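Local coordinates for protein Tetur07g02040 (Tetranychus urticae, PDB 6BDJ) that probably cleaves catechol-type aromatic rings between their two hydroxyl-bearing carbons, acting as an iron(III)-dependent intradiol dioxygenase, at residues A[53-58]-A[132-137]; A[70-75]-A[223-228]; A[44-49]-A[84-89]. All coordinates share one frame; numbering follows the deposited sequence.

Interaction 1. Residues A[53-58]-A[132-137]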
loop_
_atom_site.group_PDB
_atom_site.type_symbol
_atom_site.label_atom_id
_atom_site.label_comp_id
_atom_site.label_asym_id
_atom_site.label_seq_id
_atom_site.Cartn_x
_atom_site.Cartn_y
_atom_site.Cartn_z
ATOM N N ARG A 53 6.097 -12.882 2.801
ATOM C CA ARG A 53 5.520 -13.688 1.727
ATOM C C ARG A 53 5.168 -12.780 0.582
ATOM O O ARG A 53 4.858 -11.588 0.793
ATOM C CB ARG A 53 4.212 -14.340 2.189
ATOM C CG ARG A 53 3.111 -13.334 2.492
ATOM C CD ARG A 53 1.932 -13.960 3.149
ATOM N NE ARG A 53 1.026 -12.984 3.764
ATOM C CZ ARG A 53 -0.171 -13.302 4.248
ATOM N NH1 ARG A 53 -0.590 -14.566 4.181
ATOM N NH2 ARG A 53 -0.929 -12.386 4.832
ATOM N N SER A 54 5.145 -13.343 -0.611
ATOM C CA SER A 54 4.752 -12.601 -1.775
ATOM C C SER A 54 3.243 -12.589 -1.984
ATOM O O SER A 54 2.686 -11.560 -2.352
ATOM C CB SER A 54 5.398 -13.172 -3.024
ATOM O OG SER A 54 5.171 -12.254 -4.088
ATOM N N ASN A 55 2.581 -13.725 -1.810
ATOM C CA ASN A 55 1.129 -13.783 -2.015
ATOM C C ASN A 55 0.406 -13.532 -0.695
ATOM O O ASN A 55 0.548 -14.292 0.244
ATOM C CB ASN A 55 0.705 -15.116 -2.643
ATOM C CG ASN A 55 -0.776 -15.139 -2.990
ATOM O OD1 ASN A 55 -1.640 -15.099 -2.112
ATOM N ND2 ASN A 55 -1.076 -15.176 -4.284
ATOM N N ILE A 56 -0.377 -12.460 -0.642
ATOM C CA ILE A 56 -1.022 -11.976 0.582
ATOM C C ILE A 56 -2.537 -12.113 0.532
ATOM O O ILE A 56 -3.234 -11.617 1.416
ATOM C CB ILE A 56 -0.644 -10.492 0.879
ATOM C CG1 ILE A 56 -1.091 -9.534 -0.239
ATOM C CG2 ILE A 56 0.854 -10.383 1.002
ATOM C CD1 ILE A 56 -0.832 -8.049 0.020
ATOM N N VAL A 57 -3.044 -12.805 -0.490
ATOM C CA VAL A 57 -4.489 -12.853 -0.772
ATOM C C VAL A 57 -5.274 -13.643 0.259
ATOM O O VAL A 57 -6.342 -13.209 0.662
ATOM C CB VAL A 57 -4.750 -13.409 -2.184
ATOM C CG1 VAL A 57 -6.249 -13.551 -2.478
ATOM C CG2 VAL A 57 -4.132 -12.480 -3.231
ATOM N N GLU A 58 -4.765 -14.812 0.646
ATOM C CA GLU A 58 -5.454 -15.731 1.544
ATOM C C GLU A 58 -6.796 -16.085 0.904
ATOM O O GLU A 58 -6.806 -16.499 -0.235
ATOM C CB GLU A 58 -5.545 -15.183 2.982
ATOM C CG GLU A 58 -4.179 -14.934 3.596
ATOM C CD GLU A 58 -4.189 -14.691 5.100
ATOM O OE1 GLU A 58 -5.227 -14.730 5.771
ATOM O OE2 GLU A 58 -3.125 -14.360 5.616
ATOM N N THR A 132 8.058 -7.777 -5.080
ATOM C CA THR A 132 6.811 -7.999 -5.789
ATOM C C THR A 132 5.848 -8.693 -4.858
ATOM O O THR A 132 6.208 -9.658 -4.168
ATOM C CB THR A 132 7.024 -8.817 -7.074
ATOM O OG1 THR A 132 7.878 -8.071 -7.950
ATOM C CG2 THR A 132 5.695 -9.085 -7.794
ATOM N N PHE A 133 4.619 -8.180 -4.825
ATOM C CA PHE A 133 3.556 -8.781 -4.053
ATOM C C PHE A 133 2.446 -9.244 -4.995
ATOM O O PHE A 133 2.138 -8.572 -5.968
ATOM C CB PHE A 133 2.970 -7.762 -3.092
ATOM C CG PHE A 133 3.891 -7.343 -2.000
ATOM C CD1 PHE A 133 3.953 -8.059 -0.835
ATOM C CD2 PHE A 133 4.638 -6.182 -2.112
ATOM C CE1 PHE A 133 4.778 -7.660 0.194
ATOM C CE2 PHE A 133 5.476 -5.771 -1.088
ATOM C CZ PHE A 133 5.552 -6.516 0.064
ATOM N N GLU A 134 1.833 -10.374 -4.671
ATOM C CA GLU A 134 0.643 -10.866 -5.377
ATOM C C GLU A 134 -0.522 -10.543 -4.481
ATOM O O GLU A 134 -0.654 -11.120 -3.406
ATOM C CB GLU A 134 0.725 -12.371 -5.626
ATOM C CG GLU A 134 1.948 -12.762 -6.446
ATOM C CD GLU A 134 1.989 -14.238 -6.807
ATOM O OE1 GLU A 134 1.345 -15.060 -6.129
ATOM O OE2 GLU A 134 2.636 -14.566 -7.817
ATOM N N THR A 135 -1.330 -9.581 -4.905
ATOM C CA THR A 135 -2.395 -9.067 -4.083
ATOM C C THR A 135 -3.644 -8.934 -4.907
ATOM O O THR A 135 -3.787 -9.588 -5.939
ATOM C CB THR A 135 -1.977 -7.760 -3.383
ATOM O OG1 THR A 135 -2.997 -7.354 -2.473
ATOM C CG2 THR A 135 -1.657 -6.641 -4.350
ATOM N N LEU A 136 -4.602 -8.167 -4.409
ATOM C CA LEU A 136 -5.800 -7.869 -5.164
ATOM C C LEU A 136 -5.892 -6.367 -5.317
ATOM O O LEU A 136 -5.345 -5.620 -4.507
ATOM C CB LEU A 136 -7.029 -8.382 -4.412
ATOM C CG LEU A 136 -7.099 -9.882 -4.070
ATOM C CD1 LEU A 136 -8.345 -10.130 -3.232
ATOM C CD2 LEU A 136 -7.104 -10.762 -5.315
ATOM N N PHE A 137 -6.620 -5.919 -6.326
ATOM C CA PHE A 137 -7.021 -4.528 -6.352
ATOM C C PHE A 137 -7.812 -4.221 -5.048
ATOM O O PHE A 137 -8.716 -4.964 -4.688
ATOM C CB PHE A 137 -7.818 -4.206 -7.606
ATOM C CG PHE A 137 -8.010 -2.738 -7.808
ATOM C CD1 PHE A 137 -9.039 -2.078 -7.156
ATOM C CD2 PHE A 137 -7.135 -2.002 -8.600
ATOM C CE1 PHE A 137 -9.212 -0.712 -7.296
ATOM C CE2 PHE A 137 -7.294 -0.629 -8.740
ATOM C CZ PHE A 137 -8.323 0.019 -8.077
#
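With OG anti to the backbone N (chi1 -169°), S54 turns its hydroxyl onto the main chain of strand 130-136, and N55, with CG also anti to N (chi1 -174°), lays its amide across the extended side chain of E134. The small hydroxyl of S54 suits this close approach: OG donates to the carbonyl of T132, OG to O 2.8 Å. Main-chain bonds flank N55. E134 N donates to S54 O over 2.7 Å, and I56 N meets E134 O at 3.1 Å, nearly along the C=O axis. An asparagine serves well between them because its amide offers both a donor and an acceptor. N55 ND2 makes an almost straight bond of 3.0 Å to E134 OE1, which accepts on its anti lone pair, with amide and carboxylate planes 81° apart. N55 OD1 accepts from V57 N at 3.1 Å, closing an Asx turn that fixes the amide's rotation. Branched apolar residues follow. I56 lies alongside T135, whose hydroxyl bonds to Q89, while the V57 side chain crosses that of L136 at about a right angle, CG2 of V57 touching CD2 of L136 at 4.0 Å. At the outer side, R53 holds E58 end-on, NH1 and NH2 both reaching OE2, with NH1 at 2.9 Å. R53 NH2 also bonds the carbonyl of R120, and E58 OE1 pairs with R116. Since R53 and I56 make backbone bonds to T122 and L119 as well, the loop bridges strand 130-136 and the region of strand 120-124, the two edge strands of the beta-sandwich characteristic of intradiol dioxygenases.

Interaction 2. Residues A[70-75]-A[223-228]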
loop_
_atom_site.group_PDB
_atom_site.type_symbol
_atom_site.label_atom_id
_atom_site.label_comp_id
_atom_site.label_asym_id
_atom_site.label_seq_id
_atom_site.Cartn_x
_atom_site.Cartn_y
_atom_site.Cartn_z
ATOM N N ASN A 70 10.052 -0.640 -6.917
ATOM C CA ASN A 70 11.494 -0.526 -7.141
ATOM C C ASN A 70 12.006 0.634 -6.284
ATOM O O ASN A 70 11.556 1.766 -6.448
ATOM C CB ASN A 70 11.779 -0.307 -8.628
ATOM C CG ASN A 70 11.266 -1.459 -9.498
ATOM O OD1 ASN A 70 11.676 -2.622 -9.341
ATOM N ND2 ASN A 70 10.359 -1.140 -10.419
ATOM N N LEU A 71 12.859 0.324 -5.299
ATOM C CA LEU A 71 13.373 1.315 -4.353
ATOM C C LEU A 71 14.770 1.747 -4.775
ATOM O O LEU A 71 15.635 0.893 -5.035
ATOM C CB LEU A 71 13.467 0.771 -2.920
ATOM C CG LEU A 71 12.217 0.278 -2.155
ATOM C CD1 LEU A 71 12.519 0.199 -0.665
ATOM C CD2 LEU A 71 10.971 1.129 -2.376
ATOM N N VAL A 72 14.978 3.064 -4.820
ATOM C CA VAL A 72 16.330 3.647 -4.926
ATOM C C VAL A 72 16.604 4.590 -3.761
ATOM O O VAL A 72 15.674 5.151 -3.182
ATOM C CB VAL A 72 16.577 4.369 -6.271
ATOM C CG1 VAL A 72 16.537 3.368 -7.418
ATOM C CG2 VAL A 72 15.572 5.483 -6.506
ATOM N N ASP A 73 17.876 4.725 -3.402
ATOM C CA ASP A 73 18.311 5.744 -2.440
ATOM C C ASP A 73 18.224 7.085 -3.145
ATOM O O ASP A 73 18.796 7.266 -4.216
ATOM C CB ASP A 73 19.748 5.475 -1.933
ATOM C CG ASP A 73 20.223 6.480 -0.855
ATOM O OD1 ASP A 73 19.738 7.632 -0.814
ATOM O OD2 ASP A 73 21.119 6.122 -0.052
ATOM N N PHE A 74 17.494 8.012 -2.517
ATOM C CA PHE A 74 17.304 9.391 -2.981
ATOM C C PHE A 74 18.617 10.106 -3.275
ATOM O O PHE A 74 18.732 10.856 -4.248
ATOM C CB PHE A 74 16.545 10.154 -1.889
ATOM C CG PHE A 74 16.514 11.638 -2.070
ATOM C CD1 PHE A 74 16.091 12.205 -3.272
ATOM C CD2 PHE A 74 16.861 12.478 -1.016
ATOM C CE1 PHE A 74 16.062 13.581 -3.437
ATOM C CE2 PHE A 74 16.800 13.857 -1.161
ATOM C CZ PHE A 74 16.398 14.410 -2.374
ATOM N N ASN A 75 19.585 9.868 -2.400
ATOM C CA ASN A 75 20.883 10.548 -2.423
ATOM C C ASN A 75 21.738 10.117 -3.608
ATOM O O ASN A 75 22.285 10.961 -4.305
ATOM C CB ASN A 75 21.623 10.305 -1.096
ATOM C CG ASN A 75 20.832 10.797 0.118
ATOM O OD1 ASN A 75 20.717 12.004 0.370
ATOM N ND2 ASN A 75 20.282 9.854 0.866
ATOM N N ASN A 223 7.870 3.063 -8.940
ATOM C CA ASN A 223 9.269 3.304 -8.664
ATOM C C ASN A 223 9.317 4.319 -7.540
ATOM O O ASN A 223 8.691 5.358 -7.654
ATOM C CB ASN A 223 9.946 3.839 -9.929
ATOM C CG ASN A 223 9.902 2.842 -11.062
ATOM O OD1 ASN A 223 10.051 1.658 -10.831
ATOM N ND2 ASN A 223 9.706 3.317 -12.285
ATOM N N LEU A 224 10.014 4.004 -6.449
ATOM C CA LEU A 224 10.166 4.922 -5.302
ATOM C C LEU A 224 11.624 5.302 -5.046
ATOM O O LEU A 224 12.544 4.484 -5.204
ATOM C CB LEU A 224 9.566 4.300 -4.020
ATOM C CG LEU A 224 8.064 3.978 -4.064
ATOM C CD1 LEU A 224 7.621 3.042 -2.947
ATOM C CD2 LEU A 224 7.223 5.246 -4.074
ATOM N N ALA A 225 11.809 6.564 -4.666
ATOM C CA ALA A 225 13.076 7.080 -4.164
ATOM C C ALA A 225 12.856 7.470 -2.714
ATOM O O ALA A 225 12.029 8.328 -2.418
ATOM C CB ALA A 225 13.514 8.285 -4.969
ATOM N N ILE A 226 13.585 6.838 -1.810
ATOM C CA ILE A 226 13.453 7.122 -0.383
ATOM C C ILE A 226 14.803 7.514 0.229
ATOM O O ILE A 226 15.808 7.560 -0.456
ATOM C CB ILE A 226 12.832 5.915 0.365
ATOM C CG1 ILE A 226 13.698 4.660 0.223
ATOM C CG2 ILE A 226 11.424 5.624 -0.141
ATOM C CD1 ILE A 226 13.578 3.801 1.455
ATOM N N ASN A 227 14.787 7.822 1.514
ATOM C CA ASN A 227 15.956 8.215 2.255
ATOM C C ASN A 227 16.163 7.255 3.409
ATOM O O ASN A 227 15.453 7.341 4.402
ATOM C CB ASN A 227 15.747 9.642 2.779
ATOM C CG ASN A 227 17.010 10.223 3.389
ATOM O OD1 ASN A 227 18.047 9.556 3.472
ATOM N ND2 ASN A 227 16.925 11.449 3.839
ATOM N N PRO A 228 17.141 6.324 3.296
ATOM C CA PRO A 228 17.328 5.313 4.364
ATOM C C PRO A 228 17.798 5.851 5.721
ATOM O O PRO A 228 17.677 5.132 6.721
ATOM C CB PRO A 228 18.372 4.344 3.782
ATOM C CG PRO A 228 19.011 5.063 2.669
ATOM C CD PRO A 228 18.031 6.074 2.153
#
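Two neighbouring parallel strands of the mixed beta-sheet, 64-73 and 218-226, run side by side here, the first of them ending in an Asx turn. Their short axes lie 28° apart, and the backbone bonds alternate between the chains. L224 N donates to N70 O at 2.7 Å, and V72 N to L224 O at 2.8 Å. I226 N reaches V72 O at 3.0 Å and F74 N reaches I226 O at 2.7 Å, each nearly along the C=O axis. L71 and L224 share one face of the sheet, where L71 CD2 rests on L224 CB at 3.8 Å; their branched chains suit this buried side, packed against I152 and Y150 of strand 148-154. The other face carries V72 beside the small A225, CG2 next to CB, and N70 beside N223. These two asparagines point the same way, so that N70 ND2 meets N223 OD1 at 2.8 Å, close to the amide plane of N70, while N70 OD1 bonds to T130. At the end of strand 64-73, D73 holds its CG anti to the backbone N (chi1 -177°), which brings the carboxylate beside the P228 ring. An alanine here would remove both acceptor oxygens and would probably loosen the turn. N75 ND2 also makes a weak bond to N227 OD1. A short side chain ending in an acceptor oxygen suits the turn, and here that oxygen serves twice: D73 OD1 takes N75 ND2 through its syn lone pair, and N75 N, at 2.7 Å, from above the carboxylate plane.

Interaction 3. Residues A[44-49]-A[84-89]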
loop_
_atom_site.group_PDB
_atom_site.type_symbol
_atom_site.label_atom_id
_atom_site.label_comp_id
_atom_site.label_asym_id
_atom_site.label_seq_id
_atom_site.Cartn_x
_atom_site.Cartn_y
_atom_site.Cartn_z
ATOM N N PRO A 44 -4.513 4.129 10.813
ATOM C CA PRO A 44 -4.609 3.376 12.063
ATOM C C PRO A 44 -4.401 1.876 12.005
ATOM O O PRO A 44 -4.428 1.234 13.050
ATOM C CB PRO A 44 -6.053 3.660 12.527
ATOM C CG PRO A 44 -6.774 4.265 11.352
ATOM C CD PRO A 44 -5.831 4.307 10.190
ATOM N N TYR A 45 -4.219 1.300 10.822
ATOM C CA TYR A 45 -4.284 -0.154 10.698
ATOM C C TYR A 45 -2.991 -0.886 10.402
ATOM O O TYR A 45 -3.038 -2.076 10.020
ATOM C CB TYR A 45 -5.368 -0.543 9.695
ATOM C CG TYR A 45 -6.722 0.077 10.017
ATOM C CD1 TYR A 45 -7.278 -0.018 11.294
ATOM C CD2 TYR A 45 -7.422 0.782 9.053
ATOM C CE1 TYR A 45 -8.518 0.527 11.580
ATOM C CE2 TYR A 45 -8.669 1.353 9.325
ATOM C CZ TYR A 45 -9.216 1.216 10.589
ATOM O OH TYR A 45 -10.439 1.778 10.850
ATOM N N PHE A 46 -1.842 -0.248 10.649
ATOM C CA PHE A 46 -0.575 -0.975 10.536
ATOM C C PHE A 46 -0.488 -1.995 11.638
ATOM O O PHE A 46 -0.900 -1.731 12.787
ATOM C CB PHE A 46 0.652 -0.067 10.585
ATOM C CG PHE A 46 1.954 -0.798 10.376
ATOM C CD1 PHE A 46 2.174 -1.562 9.225
ATOM C CD2 PHE A 46 2.962 -0.755 11.340
ATOM C CE1 PHE A 46 3.363 -2.256 9.050
ATOM C CE2 PHE A 46 4.145 -1.424 11.161
ATOM C CZ PHE A 46 4.358 -2.182 10.024
ATOM N N ILE A 47 0.037 -3.175 11.280
ATOM C CA ILE A 47 0.306 -4.244 12.234
ATOM C C ILE A 47 1.737 -4.660 11.999
ATOM O O ILE A 47 2.094 -5.184 10.944
ATOM C CB ILE A 47 -0.627 -5.451 12.072
ATOM C CG1 ILE A 47 -2.064 -5.045 12.376
ATOM C CG2 ILE A 47 -0.239 -6.565 13.053
ATOM C CD1 ILE A 47 -3.103 -6.149 12.146
ATOM N N GLU A 48 2.552 -4.409 13.007
ATOM C CA GLU A 48 3.980 -4.575 12.887
ATOM C C GLU A 48 4.348 -6.031 13.153
ATOM O O GLU A 48 4.653 -6.417 14.273
ATOM C CB GLU A 48 4.719 -3.627 13.822
ATOM C CG GLU A 48 6.197 -3.591 13.474
ATOM C CD GLU A 48 7.007 -2.514 14.198
ATOM O OE1 GLU A 48 6.455 -1.718 14.996
ATOM O OE2 GLU A 48 8.222 -2.487 13.928
ATOM N N GLU A 49 4.291 -6.826 12.099
ATOM C CA GLU A 49 4.581 -8.261 12.136
ATOM C C GLU A 49 5.292 -8.650 10.865
ATOM O O GLU A 49 4.909 -8.221 9.791
ATOM C CB GLU A 49 3.283 -9.076 12.258
ATOM C CG GLU A 49 2.646 -9.070 13.660
ATOM C CD GLU A 49 1.271 -9.733 13.681
ATOM O OE1 GLU A 49 0.815 -10.202 12.610
ATOM O OE2 GLU A 49 0.607 -9.748 14.749
ATOM N N LYS A 84 13.139 -3.838 4.282
ATOM C CA LYS A 84 11.874 -4.532 4.498
ATOM C C LYS A 84 10.747 -3.634 4.028
ATOM O O LYS A 84 10.609 -2.513 4.518
ATOM C CB LYS A 84 11.668 -4.886 5.975
ATOM C CG LYS A 84 12.253 -6.242 6.355
ATOM C CD LYS A 84 12.516 -6.356 7.854
ATOM C CE LYS A 84 11.224 -6.381 8.650
ATOM N NZ LYS A 84 11.446 -6.953 10.005
ATOM N N VAL A 85 9.952 -4.119 3.073
ATOM C CA VAL A 85 8.760 -3.387 2.617
ATOM C C VAL A 85 7.523 -4.097 3.121
ATOM O O VAL A 85 7.329 -5.270 2.814
ATOM C CB VAL A 85 8.665 -3.362 1.100
ATOM C CG1 VAL A 85 7.435 -2.571 0.655
ATOM C CG2 VAL A 85 9.946 -2.791 0.504
ATOM N N TYR A 86 6.711 -3.374 3.880
ATOM C CA TYR A 86 5.409 -3.829 4.273
ATOM C C TYR A 86 4.323 -3.201 3.427
ATOM O O TYR A 86 4.343 -2.006 3.190
ATOM C CB TYR A 86 5.114 -3.406 5.697
ATOM C CG TYR A 86 6.041 -3.905 6.769
ATOM C CD1 TYR A 86 7.314 -3.352 6.916
ATOM C CD2 TYR A 86 5.648 -4.901 7.675
ATOM C CE1 TYR A 86 8.171 -3.766 7.916
ATOM C CE2 TYR A 86 6.514 -5.333 8.685
ATOM C CZ TYR A 86 7.773 -4.743 8.799
ATOM O OH TYR A 86 8.659 -5.091 9.794
ATOM N N ILE A 87 3.340 -3.978 3.000
ATOM C CA ILE A 87 2.089 -3.410 2.509
ATOM C C ILE A 87 0.913 -3.942 3.284
ATOM O O ILE A 87 0.970 -5.012 3.889
ATOM C CB ILE A 87 1.890 -3.609 0.999
ATOM C CG1 ILE A 87 1.811 -5.091 0.618
ATOM C CG2 ILE A 87 3.071 -2.997 0.244
ATOM C CD1 ILE A 87 1.362 -5.264 -0.824
ATOM N N TRP A 88 -0.138 -3.139 3.305
ATOM C CA TRP A 88 -1.416 -3.554 3.828
ATOM C C TRP A 88 -2.504 -2.757 3.167
ATOM O O TRP A 88 -2.310 -1.600 2.742
ATOM C CB TRP A 88 -1.498 -3.470 5.367
ATOM C CG TRP A 88 -1.460 -2.044 5.983
ATOM C CD1 TRP A 88 -2.485 -1.373 6.629
ATOM C CD2 TRP A 88 -0.324 -1.193 6.075
ATOM N NE1 TRP A 88 -2.046 -0.161 7.096
ATOM C CE2 TRP A 88 -0.731 -0.010 6.760
ATOM C CE3 TRP A 88 0.990 -1.289 5.624
ATOM C CZ2 TRP A 88 0.147 1.055 7.009
ATOM C CZ3 TRP A 88 1.864 -0.230 5.884
ATOM C CH2 TRP A 88 1.436 0.920 6.568
ATOM N N GLN A 89 -3.653 -3.406 3.032
ATOM C CA GLN A 89 -4.746 -2.844 2.255
ATOM C C GLN A 89 -6.067 -3.491 2.693
ATOM O O GLN A 89 -6.088 -4.588 3.238
ATOM C CB GLN A 89 -4.503 -3.095 0.776
ATOM C CG GLN A 89 -4.626 -4.559 0.388
ATOM C CD GLN A 89 -4.344 -4.836 -1.072
ATOM O OE1 GLN A 89 -3.203 -4.821 -1.509
ATOM N NE2 GLN A 89 -5.386 -5.146 -1.819
HETATM O O HOH W 1 -3.737 2.152 8.253
#
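Two N-H groups grip the oxygen of a bridging water, which accepts from Y45 N at 2.7 Å and from W88 NE1 at 3.1 Å. It sits at the edge of the indole, in the ring plane, and so gives the buried tryptophan N-H its partner. The Y45 carbonyl, near W88 CD1, bonds to R120. The rest of the contact is aromatic and turns on F46, whose CG lies anti to the backbone N (chi1 -176°). This torsion sets the ring in the corner formed by W88 and Y86. F46 CD1 stands over the face of the W88 six-membered ring, 3.6 Å from CZ3, in a tilted edge-to-face pair. Farther out, F46 CE1 comes within 3.8 Å of Y86 CD2; here the planes are 82° apart, a T-shaped pair with the F46 edge toward the tyrosine face. F46 CA completes the fit with a CH-pi contact, 4.1 Å from the centroid of the five-membered indole ring of W88. A phenylalanine is apt, being flat enough to enter and rimmed with C-H bonds. At the edge of Y86, E49 O lies 3.5 Å from CE2. W88 also stacks with H149, a ligand of the iron, while the Y45 ring meets that of Y96, another ligand. The chemistry implies a second shell that probably helps position the iron ligands, with weakly positive C-H edges set against electron-rich faces.

In the fold
From the N terminus the chain passes through 44-49, 53-58 and 70-75 before any partner appears. Interaction 3 closes the first loop at 84-89, interaction 1 the next at 132-137, and interaction 2 the longest at 223-228. Each pair of contacts crosses, since their segments alternate, so the three loops interlock. Interactions 1 and 3 touch directly: Q89 probably bonds to T135 and L136, and F133 packs on I87. L71 against V85 joins interactions 2 and 3. Together they tie the early loops to strands 84-88 and 130-136, and strand 64-73 to 218-226.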